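Local coordinates for protein sulfide-quinone reductase (Aquifex aeolicus, PDB 3HYW) that oxidises hydrogen sulfide and passes the electrons through FAD to a membrane quinone, building up polysulfur that is released typically as cyclooctasulfur, at residues Gly144-Gly149 with Ala245-Phe250; Pro159-Ala164 with Phe184-Pro189; Asp337-Arg342 with Ile416-Asp421. All blocks are in the same frame, centred on the assembly; numbering follows the deposited sequence.

Contact 1: Gly144-Gly149 with Ala245-Phe250; sequences GPVVIG and AKFTMF
Val147 holds CG1 between its backbone N and carbonyl carbon (chi1 40°), which leaves CG2 anti to the N. CG1 meets Ala245 and Thr248, and CG2 meets Phe250. The setting is a pair of neighbouring parallel strands, 146-150 and 247-255, in the mixed five-stranded sheet of this Rossmann-type flavoprotein. The backbone ladder alternates between the strands: Val147 N gives to Phe247 O, Met249 N to Val147 O, and Gly149 N to Met249 O at 3.0 Å. Just before the strands begin, Pro145 O accepts twice, from Lys246 N at 2.8 Å and from Phe247 N at 3.3 Å.

On one face Val146 and Phe247 lie side by side, with Val146 CG1 at the ring edge. On that face Ile148 CG2 also meets Met249 CE at 3.9 Å. Phe163 of helix 158-173 covers this apolar layer.

The other face carries Val147, Thr248 and Phe250. Thr248 turns its OG1 to Ser120, while its methyl packs on Val147. The Phe250 ring lies over the Gly149 backbone, where a side chain would be cramped. Packing is tightest at Val147, whose CG1 is 3.2 Å from Ala245 CB.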
loop_
_atom_site.group_PDB
_atom_site.type_symbol
_atom_site.label_atom_id
_atom_site.label_comp_id
_atom_site.label_asym_id
_atom_site.label_seq_id
_atom_site.Cartn_x
_atom_site.Cartn_y
_atom_site.Cartn_z
ATOM N N GLY A 144 10.890 -14.862 24.805
ATOM C CA GLY A 144 11.892 -13.903 24.370
ATOM C C GLY A 144 11.743 -13.676 22.877
ATOM O O GLY A 144 10.804 -14.197 22.271
ATOM N N PRO A 145 12.670 -12.902 22.276
ATOM C CA PRO A 145 12.591 -12.524 20.869
ATOM C C PRO A 145 12.645 -13.716 19.926
ATOM O O PRO A 145 13.495 -14.599 20.070
ATOM C CB PRO A 145 13.829 -11.636 20.664
ATOM C CG PRO A 145 14.241 -11.217 22.008
ATOM C CD PRO A 145 13.858 -12.326 22.929
ATOM N N VAL A 146 11.723 -13.726 18.972
ATOM C CA VAL A 146 11.715 -14.719 17.905
ATOM C C VAL A 146 12.089 -14.055 16.588
ATOM O O VAL A 146 11.644 -12.942 16.286
ATOM C CB VAL A 146 10.340 -15.414 17.799
ATOM C CG1 VAL A 146 10.215 -16.219 16.504
ATOM C CG2 VAL A 146 10.135 -16.319 18.987
ATOM N N VAL A 147 12.945 -14.728 15.828
ATOM C CA VAL A 147 13.182 -14.351 14.441
ATOM C C VAL A 147 13.118 -15.565 13.526
ATOM O O VAL A 147 13.677 -16.626 13.811
ATOM C CB VAL A 147 14.464 -13.466 14.247
ATOM C CG1 VAL A 147 15.590 -13.942 15.104
ATOM C CG2 VAL A 147 14.883 -13.383 12.787
ATOM N N ILE A 148 12.386 -15.394 12.437
ATOM C CA ILE A 148 12.106 -16.466 11.499
ATOM C C ILE A 148 12.417 -15.907 10.119
ATOM O O ILE A 148 12.308 -14.711 9.903
ATOM C CB ILE A 148 10.614 -16.918 11.619
ATOM C CG1 ILE A 148 10.369 -17.570 12.989
ATOM C CG2 ILE A 148 10.224 -17.894 10.499
ATOM C CD1 ILE A 148 8.927 -17.520 13.469
ATOM N N GLY A 149 12.827 -16.759 9.188
ATOM C CA GLY A 149 12.966 -16.295 7.823
ATOM C C GLY A 149 13.733 -17.195 6.890
ATOM O O GLY A 149 13.725 -18.420 7.025
ATOM N N ALA A 245 17.705 -12.589 19.500
ATOM C CA ALA A 245 16.879 -13.771 19.268
ATOM C C ALA A 245 17.112 -14.864 20.306
ATOM O O ALA A 245 18.251 -15.274 20.546
ATOM C CB ALA A 245 17.133 -14.318 17.885
ATOM N N LYS A 246 16.026 -15.335 20.910
ATOM C CA LYS A 246 16.081 -16.474 21.821
ATOM C C LYS A 246 15.682 -17.755 21.080
ATOM O O LYS A 246 16.183 -18.841 21.376
ATOM C CB LYS A 246 15.186 -16.239 23.042
ATOM C CG LYS A 246 15.202 -17.384 24.043
ATOM C CD LYS A 246 14.621 -16.981 25.383
ATOM C CE LYS A 246 14.773 -18.118 26.396
ATOM N NZ LYS A 246 14.077 -19.367 25.943
ATOM N N PHE A 247 14.784 -17.613 20.110
ATOM C CA PHE A 247 14.389 -18.726 19.254
ATOM C C PHE A 247 14.397 -18.276 17.802
ATOM O O PHE A 247 13.892 -17.202 17.481
ATOM C CB PHE A 247 13.002 -19.254 19.644
ATOM C CG PHE A 247 12.436 -20.252 18.665
ATOM C CD1 PHE A 247 11.739 -19.822 17.535
ATOM C CD2 PHE A 247 12.609 -21.622 18.866
ATOM C CE1 PHE A 247 11.229 -20.741 16.607
ATOM C CE2 PHE A 247 12.093 -22.549 17.954
ATOM C CZ PHE A 247 11.407 -22.106 16.821
ATOM N N THR A 248 14.976 -19.100 16.931
ATOM C CA THR A 248 14.930 -18.850 15.492
ATOM C C THR A 248 14.472 -20.074 14.697
ATOM O O THR A 248 14.623 -21.219 15.138
ATOM C CB THR A 248 16.302 -18.380 14.919
ATOM O OG1 THR A 248 17.264 -19.430 15.045
ATOM C CG2 THR A 248 16.813 -17.142 15.639
ATOM N N MET A 249 13.908 -19.812 13.523
ATOM C CA MET A 249 13.596 -20.847 12.560
ATOM C C MET A 249 13.913 -20.270 11.193
ATOM O O MET A 249 13.236 -19.349 10.728
ATOM C CB MET A 249 12.118 -21.255 12.652
ATOM C CG MET A 249 11.771 -22.607 12.010
ATOM S SD MET A 249 12.058 -22.738 10.231
ATOM C CE MET A 249 10.772 -21.684 9.561
ATOM N N PHE A 250 14.946 -20.809 10.554
ATOM C CA PHE A 250 15.311 -20.377 9.219
ATOM C C PHE A 250 15.214 -21.486 8.187
ATOM O O PHE A 250 15.478 -22.653 8.483
ATOM C CB PHE A 250 16.692 -19.703 9.208
ATOM C CG PHE A 250 16.638 -18.263 9.602
ATOM C CD1 PHE A 250 16.528 -17.271 8.635
ATOM C CD2 PHE A 250 16.636 -17.898 10.944
ATOM C CE1 PHE A 250 16.430 -15.936 8.998
ATOM C CE2 PHE A 250 16.552 -16.564 11.313
ATOM C CZ PHE A 250 16.450 -15.583 10.338
#

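Contact 2: Pro159-Ala164 with Phe184-Pro189; sequences PAYEFA and FITSEP. With FAD (flavin-adenine dinucleotide), chain G.
The Tyr161 ring has Phe184 CZ over the centre of one face, 3.5 Å above the plane, and the Glu188 carboxylate at its edge. The two aromatic planes are 32° apart with centroids 4.4 Å from each other. This is an oblique pair, neither a parallel stack nor a T-shape. At the edge of the Phe184 ring, near its plane, lies Ala160 O, 3.6 Å from Phe184 CE1. The methyls of Ala160 and Ala164, one helix turn apart, also touch this ring. Phe210 meets Phe184 edge-to-face, and Phe194 does the same to Tyr161.

The contact packs helix 158-173 against strand 182-185 and the residues that follow, to Glu188. They belong to a beta-alpha-beta crossover, in which the helix joins parallel strands 146-150 and 182-185. Phe184 places CG anti to its backbone N (chi1 -167°), and the ring reaches the helix. On the flavin side, Pro159 CG lies 3.4 Å from FAD C6, and Pro159 also lines the octathiocane pocket.

Tyr161 and Glu188 meet tip to tip. Tyr161 OH gives a hydrogen bond of 2.6 Å to Glu188 OE1. It arrives on the syn side of that oxygen, 24° out of the carboxylate plane. The anti lone pair of the same oxygen takes Thr186 OG1 at 2.7 Å. Thr186 OG1 in turn accepts from Glu188 N, closing an ST turn. Glu188 OE2 is bound by Phe194 N, and Tyr161 OH also pairs with Gly192 N. Both carboxylate oxygens of buried Glu188 are thus engaged by donors. These bonds would probably hold the carboxylate, and with it the loop beside the sulfur pocket, in place.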
loop_
_atom_site.group_PDB
_atom_site.type_symbol
_atom_site.label_atom_id
_atom_site.label_comp_id
_atom_site.label_asym_id
_atom_site.label_seq_id
_atom_site.Cartn_x
_atom_site.Cartn_y
_atom_site.Cartn_z
ATOM N N PRO A 159 6.696 -21.924 3.668
ATOM C CA PRO A 159 6.726 -22.534 5.008
ATOM C C PRO A 159 7.214 -21.618 6.131
ATOM O O PRO A 159 6.783 -21.789 7.272
ATOM C CB PRO A 159 7.684 -23.710 4.833
ATOM C CG PRO A 159 7.610 -24.032 3.376
ATOM C CD PRO A 159 7.486 -22.709 2.703
ATOM N N ALA A 160 8.111 -20.680 5.813
ATOM C CA ALA A 160 8.581 -19.688 6.781
ATOM C C ALA A 160 7.456 -18.739 7.185
ATOM O O ALA A 160 7.293 -18.449 8.364
ATOM C CB ALA A 160 9.774 -18.908 6.235
ATOM N N TYR A 161 6.686 -18.273 6.203
ATOM C CA TYR A 161 5.498 -17.456 6.460
ATOM C C TYR A 161 4.454 -18.210 7.279
ATOM O O TYR A 161 3.883 -17.657 8.228
ATOM C CB TYR A 161 4.883 -16.989 5.143
ATOM C CG TYR A 161 5.697 -15.932 4.460
ATOM C CD1 TYR A 161 5.576 -14.596 4.834
ATOM C CD2 TYR A 161 6.609 -16.260 3.460
ATOM C CE1 TYR A 161 6.335 -13.617 4.220
ATOM C CE2 TYR A 161 7.366 -15.283 2.841
ATOM C CZ TYR A 161 7.222 -13.964 3.229
ATOM O OH TYR A 161 7.958 -12.980 2.627
ATOM N N GLU A 162 4.206 -19.467 6.908
ATOM C CA GLU A 162 3.270 -20.323 7.637
ATOM C C GLU A 162 3.678 -20.466 9.091
ATOM O O GLU A 162 2.864 -20.252 9.986
ATOM C CB GLU A 162 3.197 -21.724 7.023
ATOM C CG GLU A 162 2.350 -21.858 5.795
ATOM C CD GLU A 162 2.173 -23.314 5.404
ATOM O OE1 GLU A 162 3.203 -23.991 5.181
ATOM O OE2 GLU A 162 1.014 -23.782 5.340
ATOM N N PHE A 163 4.937 -20.839 9.312
ATOM C CA PHE A 163 5.455 -21.095 10.657
ATOM C C PHE A 163 5.401 -19.844 11.536
ATOM O O PHE A 163 5.047 -19.919 12.715
ATOM C CB PHE A 163 6.890 -21.648 10.598
ATOM C CG PHE A 163 7.445 -22.040 11.946
ATOM C CD1 PHE A 163 8.230 -21.152 12.681
ATOM C CD2 PHE A 163 7.172 -23.295 12.487
ATOM C CE1 PHE A 163 8.734 -21.508 13.939
ATOM C CE2 PHE A 163 7.674 -23.662 13.745
ATOM C CZ PHE A 163 8.460 -22.770 14.465
ATOM N N ALA A 164 5.755 -18.702 10.963
ATOM C CA ALA A 164 5.706 -17.445 11.697
ATOM C C ALA A 164 4.282 -17.124 12.166
ATOM O O ALA A 164 4.069 -16.744 13.323
ATOM C CB ALA A 164 6.270 -16.321 10.854
ATOM N N PHE A 184 10.516 -11.099 11.126
ATOM C CA PHE A 184 10.682 -11.928 9.947
ATOM C C PHE A 184 11.800 -11.333 9.104
ATOM O O PHE A 184 11.759 -10.151 8.775
ATOM C CB PHE A 184 9.365 -11.966 9.165
ATOM C CG PHE A 184 9.316 -13.024 8.106
ATOM C CD1 PHE A 184 8.882 -14.309 8.413
ATOM C CD2 PHE A 184 9.670 -12.730 6.794
ATOM C CE1 PHE A 184 8.835 -15.304 7.430
ATOM C CE2 PHE A 184 9.618 -13.715 5.808
ATOM C CZ PHE A 184 9.196 -15.002 6.130
ATOM N N ILE A 185 12.812 -12.140 8.782
ATOM C CA ILE A 185 13.960 -11.660 7.992
ATOM C C ILE A 185 14.135 -12.523 6.746
ATOM O O ILE A 185 14.309 -13.736 6.835
ATOM C CB ILE A 185 15.283 -11.643 8.805
ATOM C CG1 ILE A 185 15.120 -10.849 10.104
ATOM C CG2 ILE A 185 16.427 -11.064 7.954
ATOM C CD1 ILE A 185 16.405 -10.693 10.907
ATOM N N THR A 186 14.082 -11.891 5.581
ATOM C CA THR A 186 14.104 -12.647 4.330
ATOM C C THR A 186 15.062 -12.103 3.263
ATOM O O THR A 186 15.342 -10.897 3.197
ATOM C CB THR A 186 12.667 -12.808 3.755
ATOM O OG1 THR A 186 12.717 -13.578 2.550
ATOM C CG2 THR A 186 12.025 -11.438 3.483
ATOM N N SER A 187 15.568 -13.026 2.446
ATOM C CA SER A 187 16.341 -12.713 1.250
ATOM C C SER A 187 15.466 -12.142 0.124
ATOM O O SER A 187 15.973 -11.486 -0.788
ATOM C CB SER A 187 17.073 -13.966 0.768
ATOM O OG SER A 187 16.244 -15.122 0.868
ATOM N N GLU A 188 14.157 -12.398 0.182
ATOM C CA GLU A 188 13.209 -11.801 -0.764
ATOM C C GLU A 188 13.382 -10.292 -0.786
ATOM O O GLU A 188 13.624 -9.687 0.268
ATOM C CB GLU A 188 11.768 -12.089 -0.350
ATOM C CG GLU A 188 11.305 -13.521 -0.494
ATOM C CD GLU A 188 10.081 -13.751 0.356
ATOM O OE1 GLU A 188 10.226 -13.800 1.597
ATOM O OE2 GLU A 188 8.972 -13.831 -0.197
ATOM N N PRO A 189 13.248 -9.674 -1.977
ATOM C CA PRO A 189 13.362 -8.223 -2.091
ATOM C C PRO A 189 12.217 -7.516 -1.370
ATOM O O PRO A 189 12.352 -6.364 -0.985
ATOM C CB PRO A 189 13.270 -7.976 -3.602
ATOM C CG PRO A 189 12.544 -9.173 -4.141
ATOM C CD PRO A 189 12.988 -10.314 -3.282
HETATM P PA FAD G . 10.375 -35.024 -1.183
HETATM O O1A FAD G . 8.872 -35.126 -1.120
HETATM O O2A FAD G . 11.115 -34.374 -0.054
HETATM O O5B FAD G . 10.907 -36.516 -1.392
HETATM C C5B FAD G . 12.260 -36.850 -1.656
HETATM C C4B FAD G . 12.423 -38.323 -1.316
HETATM O O4B FAD G . 13.682 -38.800 -1.788
HETATM C C3B FAD G . 12.429 -38.543 0.188
HETATM O O3B FAD G . 11.673 -39.724 0.481
HETATM C C2B FAD G . 13.894 -38.748 0.517
HETATM O O2B FAD G . 14.073 -39.549 1.683
HETATM C C1B FAD G . 14.390 -39.451 -0.733
HETATM N N9A FAD G . 15.853 -39.349 -0.982
HETATM C C8A FAD G . 16.646 -38.272 -0.797
HETATM N N7A FAD G . 17.911 -38.593 -1.167
HETATM C C5A FAD G . 17.902 -39.883 -1.578
HETATM C C6A FAD G . 18.878 -40.754 -2.058
HETATM N N6A FAD G . 20.160 -40.341 -2.189
HETATM N N1A FAD G . 18.534 -42.024 -2.399
HETATM C C2A FAD G . 17.265 -42.453 -2.277
HETATM N N3A FAD G . 16.306 -41.635 -1.814
HETATM C C4A FAD G . 16.599 -40.349 -1.464
HETATM N N1 FAD G . 4.311 -27.451 -1.494
HETATM C C2 FAD G . 2.997 -27.134 -1.644
HETATM O O2 FAD G . 2.472 -27.178 -2.774
HETATM N N3 FAD G . 2.231 -26.778 -0.585
HETATM C C4 FAD G . 2.768 -26.731 0.651
HETATM O O4 FAD G . 2.016 -26.363 1.730
HETATM C C4X FAD G . 4.109 -27.049 0.828
HETATM N N5 FAD G . 4.644 -26.993 2.069
HETATM C C5X FAD G . 5.944 -27.304 2.267
HETATM C C6 FAD G . 6.469 -27.253 3.563
HETATM C C7 FAD G . 7.806 -27.559 3.794
HETATM C C7M FAD G . 8.336 -27.484 5.214
HETATM C C8 FAD G . 8.618 -27.919 2.716
HETATM C C8M FAD G . 10.086 -28.261 2.895
HETATM C C9 FAD G . 8.087 -27.963 1.424
HETATM C C9A FAD G . 6.736 -27.667 1.180
HETATM N N10 FAD G . 6.201 -27.728 -0.076
HETATM C C10 FAD G . 4.893 -27.414 -0.265
HETATM C "C1'" FAD G . 7.066 -28.045 -1.237
HETATM C "C2'" FAD G . 7.014 -29.410 -1.891
HETATM O "O2'" FAD G . 5.657 -29.776 -2.175
HETATM C "C3'" FAD G . 7.739 -30.421 -1.002
HETATM O "O3'" FAD G . 9.105 -29.984 -0.802
HETATM C "C4'" FAD G . 7.725 -31.813 -1.619
HETATM O "O4'" FAD G . 8.031 -32.758 -0.586
HETATM C "C5'" FAD G . 8.737 -31.925 -2.755
HETATM O "O5'" FAD G . 8.634 -33.204 -3.372
HETATM P P FAD G . 9.929 -34.031 -3.861
HETATM O O1P FAD G . 9.444 -35.352 -4.395
HETATM O O2P FAD G . 10.810 -33.160 -4.731
HETATM O O3P FAD G . 10.800 -34.260 -2.524
#

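Contact 3: Asp337-Arg342 with Ile416-Asp421; sequences DKYAPR and IELCKD
Tyr339 and Leu418 meet in a small two-stranded antiparallel sheet, formed by strand 339-341 and strand 416-418, the last strand of the chain. Backbone bonds come first. Ala340 and Glu417 form the hydrogen-bonded pair: Ala340 N gives to Glu417 O at 2.9 Å, and Glu417 N gives to Ala340 O at 2.8 Å. Cys419 N extends the ladder to Lys338 O at 2.7 Å. A water bridges Lys338 N and Cys419 O.

The apolar contacts centre on the tyrosine. Tyr339 has CG anti to its carbonyl carbon (chi1 -60°), and its ring runs beside the Leu418 side chain. Leu418 CD2 sits over one ring face in a CH-pi contact, 4.1 Å from the centroid. Ile416 CD1 comes obliquely to Tyr339 CD1 at 3.9 Å. An alanine in place of Tyr339 would probably leave the Leu418 and Ile416 methyls without their ring and open a gap between them. On the other side of the strands Ala340 CB packs on Cys419 CB, and Cys419 is tied to Cys430 by a disulfide. Separately, Leu418 CD2 lies in van der Waals contact with the Asp337 carboxylate, 3.6 Å from Asp337 CG.

Charged groups lie at the far end. Arg342 makes its salt bridge with Asp361 and a cation-pi contact with Tyr178 of the second subunit, so this end of the sheet reaches the trimer interface. Glu417 also packs on that tyrosine. Toward Glu417, Arg342 comes near without forming a salt bridge: NH1 stays 4.2 Å from OE1, at the edge of the guanidinium.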
loop_
_atom_site.group_PDB
_atom_site.type_symbol
_atom_site.label_atom_id
_atom_site.label_comp_id
_atom_site.label_asym_id
_atom_site.label_seq_id
_atom_site.Cartn_x
_atom_site.Cartn_y
_atom_site.Cartn_z
ATOM N N ASP A 337 4.565 -38.245 -29.396
ATOM C CA ASP A 337 3.980 -37.187 -28.568
ATOM C C ASP A 337 4.775 -37.027 -27.274
ATOM O O ASP A 337 5.060 -38.011 -26.590
ATOM C CB ASP A 337 2.516 -37.491 -28.226
ATOM C CG ASP A 337 1.550 -37.062 -29.316
ATOM O OD1 ASP A 337 1.986 -36.439 -30.308
ATOM O OD2 ASP A 337 0.339 -37.340 -29.172
ATOM N N LYS A 338 5.135 -35.788 -26.958
ATOM C CA LYS A 338 5.835 -35.477 -25.714
ATOM C C LYS A 338 5.155 -34.325 -24.989
ATOM O O LYS A 338 4.644 -33.401 -25.621
ATOM C CB LYS A 338 7.313 -35.156 -25.977
ATOM C CG LYS A 338 8.140 -36.335 -26.534
ATOM C CD LYS A 338 8.406 -37.405 -25.465
ATOM C CE LYS A 338 8.806 -38.740 -26.085
ATOM N NZ LYS A 338 7.691 -39.372 -26.858
ATOM N N TYR A 339 5.167 -34.382 -23.659
ATOM C CA TYR A 339 4.433 -33.434 -22.829
ATOM C C TYR A 339 5.325 -32.610 -21.921
ATOM O O TYR A 339 6.316 -33.100 -21.373
ATOM C CB TYR A 339 3.385 -34.157 -21.972
ATOM C CG TYR A 339 2.358 -34.901 -22.783
ATOM C CD1 TYR A 339 1.171 -34.280 -23.171
ATOM C CD2 TYR A 339 2.576 -36.223 -23.171
ATOM C CE1 TYR A 339 0.225 -34.961 -23.926
ATOM C CE2 TYR A 339 1.641 -36.910 -23.925
ATOM C CZ TYR A 339 0.465 -36.274 -24.295
ATOM O OH TYR A 339 -0.469 -36.954 -25.039
ATOM N N ALA A 340 4.941 -31.346 -21.774
ATOM C CA ALA A 340 5.506 -30.452 -20.783
ATOM C C ALA A 340 4.438 -30.191 -19.711
ATOM O O ALA A 340 3.248 -30.074 -20.039
ATOM C CB ALA A 340 5.913 -29.158 -21.435
ATOM N N PRO A 341 4.852 -30.110 -18.433
ATOM C CA PRO A 341 3.913 -29.730 -17.380
ATOM C C PRO A 341 3.544 -28.256 -17.487
ATOM O O PRO A 341 4.378 -27.433 -17.877
ATOM C CB PRO A 341 4.703 -29.969 -16.091
ATOM C CG PRO A 341 6.137 -29.842 -16.495
ATOM C CD PRO A 341 6.209 -30.365 -17.905
ATOM N N ARG A 342 2.302 -27.935 -17.148
ATOM C CA ARG A 342 1.859 -26.552 -17.090
ATOM C C ARG A 342 2.702 -25.760 -16.088
ATOM O O ARG A 342 3.036 -24.601 -16.332
ATOM C CB ARG A 342 0.377 -26.496 -16.688
ATOM C CG ARG A 342 -0.209 -25.092 -16.584
ATOM C CD ARG A 342 -0.278 -24.391 -17.934
ATOM N NE ARG A 342 -0.893 -23.072 -17.802
ATOM C CZ ARG A 342 -1.159 -22.244 -18.811
ATOM N NH1 ARG A 342 -0.869 -22.578 -20.059
ATOM N NH2 ARG A 342 -1.727 -21.073 -18.562
ATOM N N ILE A 416 -0.933 -30.767 -18.077
ATOM C CA ILE A 416 0.144 -31.013 -19.036
ATOM C C ILE A 416 -0.285 -30.583 -20.430
ATOM O O ILE A 416 -1.478 -30.517 -20.729
ATOM C CB ILE A 416 0.621 -32.504 -19.035
ATOM C CG1 ILE A 416 -0.496 -33.462 -19.487
ATOM C CG2 ILE A 416 1.152 -32.905 -17.655
ATOM C CD1 ILE A 416 -0.069 -34.930 -19.548
ATOM N N GLU A 417 0.690 -30.283 -21.278
ATOM C CA GLU A 417 0.408 -29.875 -22.649
ATOM C C GLU A 417 1.364 -30.545 -23.620
ATOM O O GLU A 417 2.521 -30.782 -23.290
ATOM C CB GLU A 417 0.470 -28.347 -22.791
ATOM C CG GLU A 417 1.820 -27.727 -22.430
ATOM C CD GLU A 417 1.717 -26.274 -21.973
ATOM O OE1 GLU A 417 0.817 -25.548 -22.456
ATOM O OE2 GLU A 417 2.541 -25.860 -21.125
ATOM N N LEU A 418 0.869 -30.854 -24.817
ATOM C CA LEU A 418 1.729 -31.346 -25.888
ATOM C C LEU A 418 2.840 -30.337 -26.145
ATOM O O LEU A 418 2.598 -29.134 -26.229
ATOM C CB LEU A 418 0.928 -31.601 -27.166
ATOM C CG LEU A 418 0.260 -32.971 -27.290
ATOM C CD1 LEU A 418 -0.664 -32.997 -28.505
ATOM C CD2 LEU A 418 1.305 -34.073 -27.391
ATOM N N CYS A 419 4.063 -30.838 -26.239
ATOM C CA CYS A 419 5.214 -29.990 -26.454
ATOM C C CYS A 419 5.859 -30.348 -27.786
ATOM O O CYS A 419 6.411 -31.443 -27.955
ATOM C CB CYS A 419 6.207 -30.128 -25.299
ATOM S SG CYS A 419 7.598 -28.994 -25.408
ATOM N N LYS A 420 5.764 -29.416 -28.728
ATOM C CA LYS A 420 6.270 -29.610 -30.087
ATOM C C LYS A 420 7.798 -29.541 -30.155
ATOM O O LYS A 420 8.399 -29.957 -31.149
ATOM C CB LYS A 420 5.639 -28.588 -31.041
ATOM C CG LYS A 420 5.717 -27.134 -30.565
ATOM C CD LYS A 420 4.994 -26.192 -31.528
ATOM C CE LYS A 420 4.847 -24.788 -30.940
ATOM N NZ LYS A 420 3.941 -24.756 -29.745
ATOM N N ASP A 421 8.415 -29.010 -29.100
ATOM C CA ASP A 421 9.871 -28.923 -29.009
ATOM C C ASP A 421 10.309 -28.906 -27.550
ATOM O O ASP A 421 10.200 -27.880 -26.866
ATOM C CB ASP A 421 10.393 -27.677 -29.741
ATOM C CG ASP A 421 11.919 -27.590 -29.752
ATOM O OD1 ASP A 421 12.595 -28.637 -29.624
ATOM O OD2 ASP A 421 12.441 -26.465 -29.897
HETATM O O HOH W 1 5.014 -33.638 -28.904
HETATM O O HOH W 2 3.612 -23.508 -18.812
#

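From the N terminus, strand 146-150 opens contact 1. Helix 158-173 follows and packs on the strand 182-185 region, so contact 2 closes a short loop. The chain goes on to strand 247-255, where contact 1 closes a longer loop with contact 2 nested inside. The two touch: Ile148 O lies 2.8 Å from Ile185 N, a probable hydrogen bond. Contact 1 joins two strands of the mixed sheet, and contact 2 lays helix 158-173 on that sheet, with Pro159 at the flavin. Contact 3 comes later, in series, and joins 337-342 to the C-terminal part of the chain. Its centre is about 34 Å from that of contact 2, across the chain's centre.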